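Local coordinates for protein dehydratase, IlvD/Edd family (Caulobacter crescentus, PDB 5OYN) that catalyses the dehydration of D-xylonate, and with similar efficiency of D-gluconate, to 2-keto-3-deoxy sugar acids, using a [2Fe-2S] cluster and magnesium, at residues L35-F40 against E49-K54; S20-D25 against A593-H598. All coordinates share one frame; numbering follows the deposited sequence.

From the N terminus, the short helix 21-24 comes first, followed by helix 30-39 and helix 47-51; the C-terminal tail returns to this region almost 570 residues later. Interaction 1 closes a short loop, the eight residues between 35-40 and 49-54, and folds two successive helices against each other. Interaction 2 joins 20-25 to 593-598 and so closes nearly the whole chain, with interaction 1 lying within that span. Their centres are about 13 Å apart, and they meet where Tyr36 OH of interaction 1 makes a probable hydrogen bond with His598 ND1 of interaction 2 at 3.2 Å. Both chain ends are thus gathered beside a second subunit of the homotetramer.

Interaction 1. Residues L35-F40 against E49-K54; sequences LYLERF and ELRSGK. With FES (Fe2/s2 (inorganic) cluster), chain H.
Leu37 and Leu50 run past each other in opposite directions, and CD1 of Leu37 settles 3.9 Å from CB of Leu50. The same methyl carbon lies 3.8 Å from CG of Arg51, whose aliphatic part crosses Leu37 at about a right angle. Leu37 CG stands beside its own backbone N (chi1 -65°), which carries the branched tip across to the second helix. A little further along, CD1 of Leu50 meets CB of Phe40 at 3.8 Å, while the Phe40 ring leads away and packs edge-to-face with Phe100 of the second subunit. Leucine suits this buried side because its branched end is wholly apolar, like the carbons it meets; both leucines also touch Phe24 of helix 21-24. Arg51 lies on the looser, solvent-exposed side: its methylenes serve the apolar contact, and its charged end makes a long, weak ion pair with Glu194 of the second subunit. Remote from this packing, Arg39 NE forms a salt bridge with Glu38 OE2 at 2.7 Å, bent (132° at the hydrogen) and tilted from both the carboxylate and guanidinium planes. One guanidinium face lies over cluster sulfur S1, with NH1 3.7 Å from S1, and Arg39 also packs on Cys210 of the second subunit. The arrangement is a compact pair of successive N-terminal helices whose far side borders a [2Fe-2S] site at the subunit interface of this IlvD/Edd dehydratase.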
loop_
_atom_site.group_PDB
_atom_site.type_symbol
_atom_site.label_atom_id
_atom_site.label_comp_id
_atom_site.label_asym_id
_atom_site.label_seq_id
_atom_site.Cartn_x
_atom_site.Cartn_y
_atom_site.Cartn_z
ATOM N N LEU A 35 10.240 -16.709 23.103
ATOM C CA LEU A 35 9.203 -15.709 23.351
ATOM C C LEU A 35 9.368 -14.484 22.449
ATOM O O LEU A 35 8.377 -13.835 22.093
ATOM C CB LEU A 35 9.233 -15.312 24.832
ATOM C CG LEU A 35 8.212 -14.381 25.500
ATOM C CD1 LEU A 35 8.503 -12.908 25.218
ATOM C CD2 LEU A 35 6.791 -14.748 25.091
ATOM N N TYR A 36 10.604 -14.164 22.061
ATOM C CA TYR A 36 10.905 -12.968 21.284
ATOM C C TYR A 36 10.797 -13.183 19.776
ATOM O O TYR A 36 10.305 -12.293 19.079
ATOM C CB TYR A 36 12.303 -12.458 21.635
ATOM C CG TYR A 36 12.433 -11.872 23.032
ATOM C CD1 TYR A 36 11.360 -11.234 23.652
ATOM C CD2 TYR A 36 13.640 -11.946 23.727
ATOM C CE1 TYR A 36 11.486 -10.694 24.931
ATOM C CE2 TYR A 36 13.779 -11.407 25.002
ATOM C CZ TYR A 36 12.699 -10.788 25.600
ATOM O OH TYR A 36 12.842 -10.258 26.863
ATOM N N LEU A 37 11.255 -14.334 19.246
ATOM C CA LEU A 37 11.104 -14.605 17.811
ATOM C C LEU A 37 9.658 -14.800 17.409
ATOM O O LEU A 37 9.302 -14.578 16.250
ATOM C CB LEU A 37 11.815 -15.880 17.351
ATOM C CG LEU A 37 13.287 -16.237 17.304
ATOM C CD1 LEU A 37 14.070 -15.080 16.634
ATOM C CD2 LEU A 37 13.790 -16.672 18.667
ATOM N N GLU A 38 8.830 -15.278 18.329
ATOM C CA GLU A 38 7.595 -15.936 17.929
ATOM C C GLU A 38 6.673 -14.993 17.155
ATOM O O GLU A 38 6.264 -15.299 16.026
ATOM C CB GLU A 38 6.924 -16.510 19.171
ATOM C CG GLU A 38 5.503 -16.899 18.991
ATOM C CD GLU A 38 4.570 -15.952 19.700
ATOM O OE1 GLU A 38 5.044 -15.236 20.618
ATOM O OE2 GLU A 38 3.363 -15.953 19.356
ATOM N N ARG A 39 6.361 -13.827 17.725
ATOM C CA ARG A 39 5.352 -12.977 17.104
ATOM C C ARG A 39 5.900 -12.171 15.932
ATOM O O ARG A 39 5.159 -11.895 14.982
ATOM C CB ARG A 39 4.745 -12.037 18.139
ATOM C CG ARG A 39 3.346 -11.586 17.769
ATOM C CD ARG A 39 2.394 -12.748 17.819
ATOM N NE ARG A 39 2.492 -13.403 19.122
ATOM C CZ ARG A 39 1.634 -13.223 20.123
ATOM N NH1 ARG A 39 0.595 -12.407 19.971
ATOM N NH2 ARG A 39 1.811 -13.862 21.279
ATOM N N PHE A 40 7.178 -11.792 15.965
ATOM C CA PHE A 40 7.788 -11.111 14.830
ATOM C C PHE A 40 7.690 -11.903 13.536
ATOM O O PHE A 40 8.084 -11.390 12.486
ATOM C CB PHE A 40 9.260 -10.821 15.118
ATOM C CG PHE A 40 9.496 -9.471 15.679
ATOM C CD1 PHE A 40 8.857 -8.371 15.140
ATOM C CD2 PHE A 40 10.337 -9.294 16.755
ATOM C CE1 PHE A 40 9.057 -7.122 15.655
ATOM C CE2 PHE A 40 10.544 -8.040 17.273
ATOM C CZ PHE A 40 9.900 -6.955 16.724
ATOM N N GLU A 49 15.693 -15.127 8.748
ATOM C CA GLU A 49 15.918 -13.687 8.746
ATOM C C GLU A 49 16.312 -13.196 10.128
ATOM O O GLU A 49 17.332 -12.517 10.289
ATOM C CB GLU A 49 14.667 -12.959 8.270
ATOM C CG GLU A 49 14.501 -12.937 6.771
ATOM C CD GLU A 49 13.095 -12.568 6.378
ATOM O OE1 GLU A 49 12.184 -13.378 6.653
ATOM O OE2 GLU A 49 12.903 -11.463 5.815
ATOM N N LEU A 50 15.521 -13.535 11.140
ATOM C CA LEU A 50 15.738 -13.000 12.476
ATOM C C LEU A 50 16.880 -13.681 13.223
ATOM O O LEU A 50 17.264 -13.203 14.295
ATOM C CB LEU A 50 14.450 -13.112 13.297
ATOM C CG LEU A 50 13.288 -12.219 12.852
ATOM C CD1 LEU A 50 11.942 -12.766 13.336
ATOM C CD2 LEU A 50 13.498 -10.792 13.336
ATOM N N ARG A 51 17.436 -14.768 12.690
ATOM C CA ARG A 51 18.429 -15.551 13.417
ATOM C C ARG A 51 19.758 -15.669 12.681
ATOM O O ARG A 51 20.633 -16.421 13.121
ATOM C CB ARG A 51 17.875 -16.946 13.721
ATOM C CG ARG A 51 16.645 -16.946 14.622
ATOM C CD ARG A 51 16.751 -18.033 15.680
ATOM N NE ARG A 51 16.630 -19.365 15.093
ATOM C CZ ARG A 51 16.897 -20.496 15.739
ATOM N NH1 ARG A 51 17.306 -20.457 16.999
ATOM N NH2 ARG A 51 16.757 -21.664 15.128
ATOM N N SER A 52 19.934 -14.955 11.580
ATOM C CA SER A 52 21.164 -15.028 10.809
ATOM C C SER A 52 22.188 -13.982 11.223
ATOM O O SER A 52 23.257 -13.898 10.607
ATOM C CB SER A 52 20.853 -14.867 9.321
ATOM O OG SER A 52 20.363 -13.557 9.076
ATOM N N GLY A 53 21.892 -13.172 12.233
ATOM C CA GLY A 53 22.850 -12.185 12.673
ATOM C C GLY A 53 22.941 -10.934 11.832
ATOM O O GLY A 53 23.864 -10.139 12.046
ATOM N N LYS A 54 22.034 -10.729 10.877
ATOM C CA LYS A 54 21.951 -9.431 10.227
ATOM C C LYS A 54 21.428 -8.395 11.227
ATOM O O LYS A 54 20.746 -8.747 12.197
ATOM C CB LYS A 54 21.033 -9.487 9.009
ATOM C CG LYS A 54 21.390 -10.512 7.947
ATOM C CD LYS A 54 20.567 -10.248 6.672
ATOM C CE LYS A 54 20.696 -11.346 5.630
ATOM N NZ LYS A 54 19.564 -12.345 5.678
HETATM FE FE1 FES H . 0.764 -8.587 21.596
HETATM FE FE2 FES H . 0.223 -11.090 23.366
HETATM S S1 FES H . 2.022 -10.154 22.499
HETATM S S2 FES H . -1.040 -9.573 22.382
#

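Interaction 2. Residues S20-D25 against A593-H598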
loop_
_atom_site.group_PDB
_atom_site.type_symbol
_atom_site.label_atom_id
_atom_site.label_comp_id
_atom_site.label_asym_id
_atom_site.label_seq_id
_atom_site.Cartn_x
_atom_site.Cartn_y
_atom_site.Cartn_z
ATOM N N SER A 20 20.376 -6.665 18.946
ATOM C CA SER A 20 19.258 -7.511 18.545
ATOM C C SER A 20 19.474 -8.944 19.011
ATOM O O SER A 20 18.551 -9.577 19.534
ATOM C CB SER A 20 19.064 -7.455 17.027
ATOM O OG SER A 20 20.295 -7.439 16.322
ATOM N N ARG A 21 20.705 -9.454 18.874
ATOM C CA ARG A 21 21.005 -10.826 19.270
ATOM C C ARG A 21 20.680 -11.103 20.729
ATOM O O ARG A 21 20.485 -12.262 21.091
ATOM C CB ARG A 21 22.471 -11.157 18.998
ATOM C CG ARG A 21 22.885 -11.014 17.531
ATOM C CD ARG A 21 22.154 -12.023 16.636
ATOM N NE ARG A 21 21.267 -11.378 15.657
ATOM C CZ ARG A 21 20.463 -12.035 14.817
ATOM N NH1 ARG A 21 20.443 -13.364 14.825
ATOM N NH2 ARG A 21 19.698 -11.369 13.953
ATOM N N ASP A 22 20.591 -10.081 21.580
ATOM C CA ASP A 22 20.199 -10.367 22.953
ATOM C C ASP A 22 18.728 -10.753 23.070
ATOM O O ASP A 22 18.320 -11.308 24.098
ATOM C CB ASP A 22 20.501 -9.184 23.862
ATOM C CG ASP A 22 20.323 -9.534 25.334
ATOM O OD1 ASP A 22 21.134 -10.333 25.869
ATOM O OD2 ASP A 22 19.353 -9.033 25.946
ATOM N N TRP A 23 17.918 -10.470 22.049
ATOM C CA TRP A 23 16.542 -10.946 22.009
ATOM C C TRP A 23 16.446 -12.285 21.289
ATOM O O TRP A 23 15.800 -13.217 21.778
ATOM C CB TRP A 23 15.638 -9.939 21.298
ATOM C CG TRP A 23 15.142 -8.774 22.091
ATOM C CD1 TRP A 23 13.883 -8.602 22.583
ATOM C CD2 TRP A 23 15.864 -7.582 22.414
ATOM N NE1 TRP A 23 13.784 -7.392 23.222
ATOM C CE2 TRP A 23 14.988 -6.746 23.133
ATOM C CE3 TRP A 23 17.171 -7.146 22.178
ATOM C CZ2 TRP A 23 15.375 -5.499 23.622
ATOM C CZ3 TRP A 23 17.557 -5.894 22.667
ATOM C CH2 TRP A 23 16.660 -5.091 23.376
ATOM N N PHE A 24 17.103 -12.391 20.135
ATOM C CA PHE A 24 16.875 -13.470 19.188
ATOM C C PHE A 24 17.878 -14.609 19.305
ATOM O O PHE A 24 17.656 -15.670 18.708
ATOM C CB PHE A 24 16.891 -12.912 17.758
ATOM C CG PHE A 24 15.809 -11.892 17.491
ATOM C CD1 PHE A 24 14.601 -11.938 18.182
ATOM C CD2 PHE A 24 16.001 -10.888 16.548
ATOM C CE1 PHE A 24 13.613 -11.003 17.938
ATOM C CE2 PHE A 24 15.012 -9.944 16.300
ATOM C CZ PHE A 24 13.819 -10.001 16.995
ATOM N N ASP A 25 18.965 -14.425 20.050
ATOM C CA ASP A 25 19.931 -15.495 20.284
ATOM C C ASP A 25 20.549 -15.322 21.673
ATOM O O ASP A 25 21.769 -15.307 21.845
ATOM C CB ASP A 25 20.991 -15.521 19.183
ATOM C CG ASP A 25 21.945 -16.690 19.324
ATOM O OD1 ASP A 25 21.472 -17.845 19.419
ATOM O OD2 ASP A 25 23.171 -16.450 19.342
ATOM N N ALA A 593 24.529 1.593 25.850
ATOM C CA ALA A 593 25.658 0.896 26.452
ATOM C C ALA A 593 25.197 -0.170 27.438
ATOM O O ALA A 593 25.833 -1.226 27.546
ATOM C CB ALA A 593 26.581 1.897 27.144
ATOM N N LYS A 594 24.107 0.083 28.161
ATOM C CA LYS A 594 23.557 -0.873 29.109
ATOM C C LYS A 594 22.298 -1.505 28.532
ATOM O O LYS A 594 21.485 -0.828 27.894
ATOM C CB LYS A 594 23.250 -0.203 30.454
ATOM C CG LYS A 594 22.647 -1.142 31.498
ATOM C CD LYS A 594 23.716 -1.837 32.348
ATOM C CE LYS A 594 23.167 -2.254 33.712
ATOM N NZ LYS A 594 21.677 -2.411 33.717
ATOM N N LEU A 595 22.147 -2.802 28.734
ATOM C CA LEU A 595 20.957 -3.497 28.276
ATOM C C LEU A 595 19.797 -3.207 29.217
ATOM O O LEU A 595 19.982 -2.669 30.308
ATOM C CB LEU A 595 21.237 -4.991 28.191
ATOM C CG LEU A 595 21.889 -5.424 26.884
ATOM C CD1 LEU A 595 22.088 -6.927 26.871
ATOM C CD2 LEU A 595 21.035 -4.979 25.707
ATOM N N PRO A 596 18.570 -3.518 28.804
ATOM C CA PRO A 596 17.453 -3.477 29.759
ATOM C C PRO A 596 17.067 -4.871 30.253
ATOM O O PRO A 596 17.378 -5.884 29.607
ATOM C CB PRO A 596 16.333 -2.819 28.945
ATOM C CG PRO A 596 16.645 -3.198 27.501
ATOM C CD PRO A 596 18.096 -3.631 27.413
ATOM N N ARG A 597 16.404 -4.938 31.407
ATOM C CA ARG A 597 16.014 -6.227 31.960
ATOM C C ARG A 597 15.044 -6.939 31.024
ATOM O O ARG A 597 14.308 -6.308 30.265
ATOM C CB ARG A 597 15.360 -6.048 33.328
ATOM C CG ARG A 597 15.869 -4.873 34.130
ATOM C CD ARG A 597 14.897 -4.557 35.251
ATOM N NE ARG A 597 14.872 -5.608 36.268
ATOM C CZ ARG A 597 14.473 -5.425 37.524
ATOM N NH1 ARG A 597 14.056 -4.228 37.928
ATOM N NH2 ARG A 597 14.484 -6.442 38.378
ATOM N N HIS A 598 15.045 -8.266 31.084
ATOM C CA HIS A 598 14.028 -9.029 30.375
ATOM C C HIS A 598 12.643 -8.708 30.944
ATOM O O HIS A 598 12.503 -8.211 32.066
ATOM C CB HIS A 598 14.330 -10.527 30.464
ATOM C CG HIS A 598 15.538 -10.948 29.683
ATOM N ND1 HIS A 598 15.532 -11.080 28.310
ATOM C CD2 HIS A 598 16.794 -11.264 30.083
ATOM C CE1 HIS A 598 16.730 -11.454 27.900
ATOM N NE2 HIS A 598 17.516 -11.573 28.955
#
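The carbonyl O of Ser20 accepts two backbone hydrogen bonds, from Trp23 N at 2.7 Å and Phe24 N at 3.2 Å, and so winds the single turn that presents Asp22 to Leu595. Asp22 CG is swung to the far side from its own backbone N (chi1 -170°), and the carboxylate meets the leucine arriving from the opposite direction: Leu595 CD1 lies 3.5 Å from Asp22 CG. This is van der Waals contact, in which the methyl rests against the carboxylate. The C-terminal tail here has no regular helix or strand; it passes in extended form beside the N-terminal helical turn, and the two chain ends together build part of the interface with the second subunit. Aspartate suits this place because its short carboxylate, while backing onto the methyl, uses OD2 for a salt bridge with Arg105 of the second subunit, whose guanidinium also donates to Pro596 O and Arg597 O. With Asp22 shortened to an alanine, that arginine is likely to lose its carboxylate mate, and a gap to open beside Leu595 CD1. His598 approaches obliquely and loosely, its ring 29° from the carboxylate plane and CE1 4.1 Å from Asp22 OD2, while its ND1 is engaged by Tyr36 OH of helix 30-39.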